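Local coordinates for SnoaL-like domain-containing protein (Agrobacterium tumefaciens str. C58, PDB 3DXO), which is of unknown function but belongs to the SnoaL-like family of the NTF2 clan and may be an isomerase, at residues B[65-70]-B[82-87]. Sequence-based numbering, arbitrary orientation.
Sequences YRFVLA and FSWRLI
F67 sets its CG beside the backbone N, anti to the carbonyl carbon (chi1 -50°), whereas W84 holds its CG between N and the carbonyl carbon (chi1 54°), each CG being so placed that the two side chains run side by side and point the same way. The edge of the F67 ring is turned to one face of the indole in a T-shaped pair, planes at 79°. F67 CD2 stands over the rim of the six-membered ring, 3.7 Å from W84 CZ3. On the same sheet face L86 runs alongside F67 and brings its CD1 to 3.4 Å from F67 CE2; CD1 also meets Y65 CB, so the methyl group lies between the F67 ring and the aliphatic root of Y65. W16 meets F67 edge-to-face and L13 packs on it, both from helix 3-17, while D99 accepts a hydrogen bond from W84 NE1.

The backbones that carry these side chains pair antiparallel. R66 with I87 and V68 with R85 are hydrogen-bonded pairs, each bonded in both directions; R85 N reaches V68 O at 2.7 Å. Across the opposite face from the aromatic pair, V68 CG2 touches I87 CG1 at 3.9 Å, and the I87 CB lies over one face of the R66 guanidinium. The bent chain of R85 passes A70 CB with its CG and leads away to a salt bridge with D93. The pairing illustrates a twisted beta hairpin, with 66-76 the outermost strand of the curved sheet within this chain and 79-87 paired on to 93-103; its aromatic face packs against a helix, as in the alpha+beta cone of the NTF2-like fold.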
loop_
_atom_site.group_PDB
_atom_site.type_symbol
_atom_site.label_atom_id
_atom_site.label_comp_id
_atom_site.label_asym_id
_atom_site.label_seq_id
_atom_site.Cartn_x
_atom_site.Cartn_y
_atom_site.Cartn_z
ATOM N N TYR B 65 -24.731 3.042 -0.826
ATOM C CA TYR B 65 -23.506 3.206 -0.044
ATOM C C TYR B 65 -22.602 4.294 -0.620
ATOM O O TYR B 65 -22.718 4.656 -1.771
ATOM C CB TYR B 65 -22.757 1.884 0.107
ATOM C CG TYR B 65 -23.438 0.928 1.093
ATOM C CD1 TYR B 65 -24.571 0.229 0.731
ATOM C CD2 TYR B 65 -22.965 0.766 2.399
ATOM C CE1 TYR B 65 -25.221 -0.593 1.624
ATOM C CE2 TYR B 65 -23.609 -0.080 3.295
ATOM C CZ TYR B 65 -24.732 -0.755 2.904
ATOM O OH TYR B 65 -25.389 -1.604 3.769
ATOM N N ARG B 66 -21.751 4.873 0.216
ATOM C CA ARG B 66 -20.840 5.902 -0.229
ATOM C C ARG B 66 -19.459 5.629 0.316
ATOM O O ARG B 66 -19.307 4.910 1.287
ATOM C CB ARG B 66 -21.301 7.217 0.300
ATOM C CG ARG B 66 -22.511 7.770 -0.344
ATOM C CD ARG B 66 -23.183 8.733 0.606
ATOM N NE ARG B 66 -22.183 9.653 1.127
ATOM C CZ ARG B 66 -22.263 10.270 2.307
ATOM N NH1 ARG B 66 -23.314 10.037 3.133
ATOM N NH2 ARG B 66 -21.266 11.102 2.671
ATOM N N PHE B 67 -18.449 6.227 -0.302
ATOM C CA PHE B 67 -17.045 6.062 0.120
ATOM C C PHE B 67 -16.489 7.438 0.491
ATOM O O PHE B 67 -16.273 8.241 -0.386
ATOM C CB PHE B 67 -16.246 5.417 -1.028
ATOM C CG PHE B 67 -16.901 4.190 -1.586
ATOM C CD1 PHE B 67 -17.822 4.287 -2.609
ATOM C CD2 PHE B 67 -16.654 2.957 -1.040
ATOM C CE1 PHE B 67 -18.461 3.162 -3.114
ATOM C CE2 PHE B 67 -17.281 1.810 -1.539
ATOM C CZ PHE B 67 -18.189 1.916 -2.572
ATOM N N VAL B 68 -16.262 7.696 1.775
ATOM C CA VAL B 68 -15.848 9.005 2.234
ATOM C C VAL B 68 -14.409 8.966 2.722
ATOM O O VAL B 68 -13.997 8.068 3.465
ATOM C CB VAL B 68 -16.769 9.480 3.374
ATOM C CG1 VAL B 68 -16.350 10.825 3.866
ATOM C CG2 VAL B 68 -18.206 9.472 2.909
ATOM N N LEU B 69 -13.655 9.981 2.326
ATOM C CA LEU B 69 -12.255 10.061 2.658
ATOM C C LEU B 69 -12.096 10.152 4.178
ATOM O O LEU B 69 -12.911 10.770 4.835
ATOM C CB LEU B 69 -11.638 11.273 1.955
ATOM C CG LEU B 69 -10.126 11.510 1.933
ATOM C CD1 LEU B 69 -9.367 10.420 1.157
ATOM C CD2 LEU B 69 -9.886 12.868 1.317
ATOM N N ALA B 70 -11.082 9.470 4.708
ATOM C CA ALA B 70 -10.740 9.457 6.125
ATOM C C ALA B 70 -9.272 9.865 6.235
ATOM O O ALA B 70 -8.428 9.397 5.477
ATOM C CB ALA B 70 -10.948 8.082 6.716
ATOM N N PHE B 82 -4.170 6.642 0.766
ATOM C CA PHE B 82 -5.290 7.243 1.458
ATOM C C PHE B 82 -6.236 6.182 1.956
ATOM O O PHE B 82 -6.200 5.021 1.505
ATOM C CB PHE B 82 -6.046 8.206 0.533
ATOM C CG PHE B 82 -6.617 7.552 -0.684
ATOM C CD1 PHE B 82 -7.888 7.006 -0.662
ATOM C CD2 PHE B 82 -5.881 7.480 -1.857
ATOM C CE1 PHE B 82 -8.421 6.374 -1.817
ATOM C CE2 PHE B 82 -6.394 6.856 -2.990
ATOM C CZ PHE B 82 -7.660 6.306 -2.974
ATOM N N SER B 83 -7.082 6.592 2.895
ATOM C CA SER B 83 -8.095 5.708 3.467
ATOM C C SER B 83 -9.476 6.324 3.360
ATOM O O SER B 83 -9.613 7.539 3.242
ATOM C CB SER B 83 -7.767 5.335 4.903
ATOM O OG SER B 83 -6.622 4.500 4.905
ATOM N N TRP B 84 -10.490 5.455 3.369
ATOM C CA TRP B 84 -11.872 5.873 3.225
ATOM C C TRP B 84 -12.767 4.989 4.075
ATOM O O TRP B 84 -12.384 3.885 4.402
ATOM C CB TRP B 84 -12.299 5.779 1.748
ATOM C CG TRP B 84 -12.045 4.443 1.192
ATOM C CD1 TRP B 84 -10.935 4.051 0.516
ATOM C CD2 TRP B 84 -12.885 3.274 1.309
ATOM N NE1 TRP B 84 -11.044 2.722 0.168
ATOM C CE2 TRP B 84 -12.222 2.218 0.655
ATOM C CE3 TRP B 84 -14.123 3.025 1.900
ATOM C CZ2 TRP B 84 -12.739 0.913 0.592
ATOM C CZ3 TRP B 84 -14.657 1.724 1.823
ATOM C CH2 TRP B 84 -13.957 0.690 1.169
ATOM N N ARG B 85 -13.962 5.485 4.388
ATOM C CA ARG B 85 -14.957 4.779 5.163
ATOM C C ARG B 85 -16.175 4.508 4.279
ATOM O O ARG B 85 -16.508 5.315 3.406
ATOM C CB ARG B 85 -15.399 5.649 6.346
ATOM C CG ARG B 85 -14.297 6.130 7.303
ATOM C CD ARG B 85 -13.467 4.976 7.846
ATOM N NE ARG B 85 -14.296 4.002 8.530
ATOM C CZ ARG B 85 -13.906 2.780 8.851
ATOM N NH1 ARG B 85 -12.686 2.378 8.544
ATOM N NH2 ARG B 85 -14.748 1.950 9.459
ATOM N N LEU B 86 -16.836 3.377 4.511
ATOM C CA LEU B 86 -18.031 3.007 3.768
ATOM C C LEU B 86 -19.230 3.414 4.586
ATOM O O LEU B 86 -19.437 2.875 5.668
ATOM C CB LEU B 86 -18.070 1.490 3.512
ATOM C CG LEU B 86 -19.182 0.863 2.657
ATOM C CD1 LEU B 86 -19.223 1.440 1.265
ATOM C CD2 LEU B 86 -18.983 -0.630 2.610
ATOM N N ILE B 87 -20.016 4.361 4.055
ATOM C CA ILE B 87 -21.216 4.886 4.721
ATOM C C ILE B 87 -22.538 4.347 4.107
ATOM O O ILE B 87 -22.791 4.389 2.889
ATOM C CB ILE B 87 -21.210 6.441 4.780
ATOM C CG1 ILE B 87 -19.877 6.982 5.366
ATOM C CG2 ILE B 87 -22.401 6.948 5.583
ATOM C CD1 ILE B 87 -19.483 6.484 6.732
#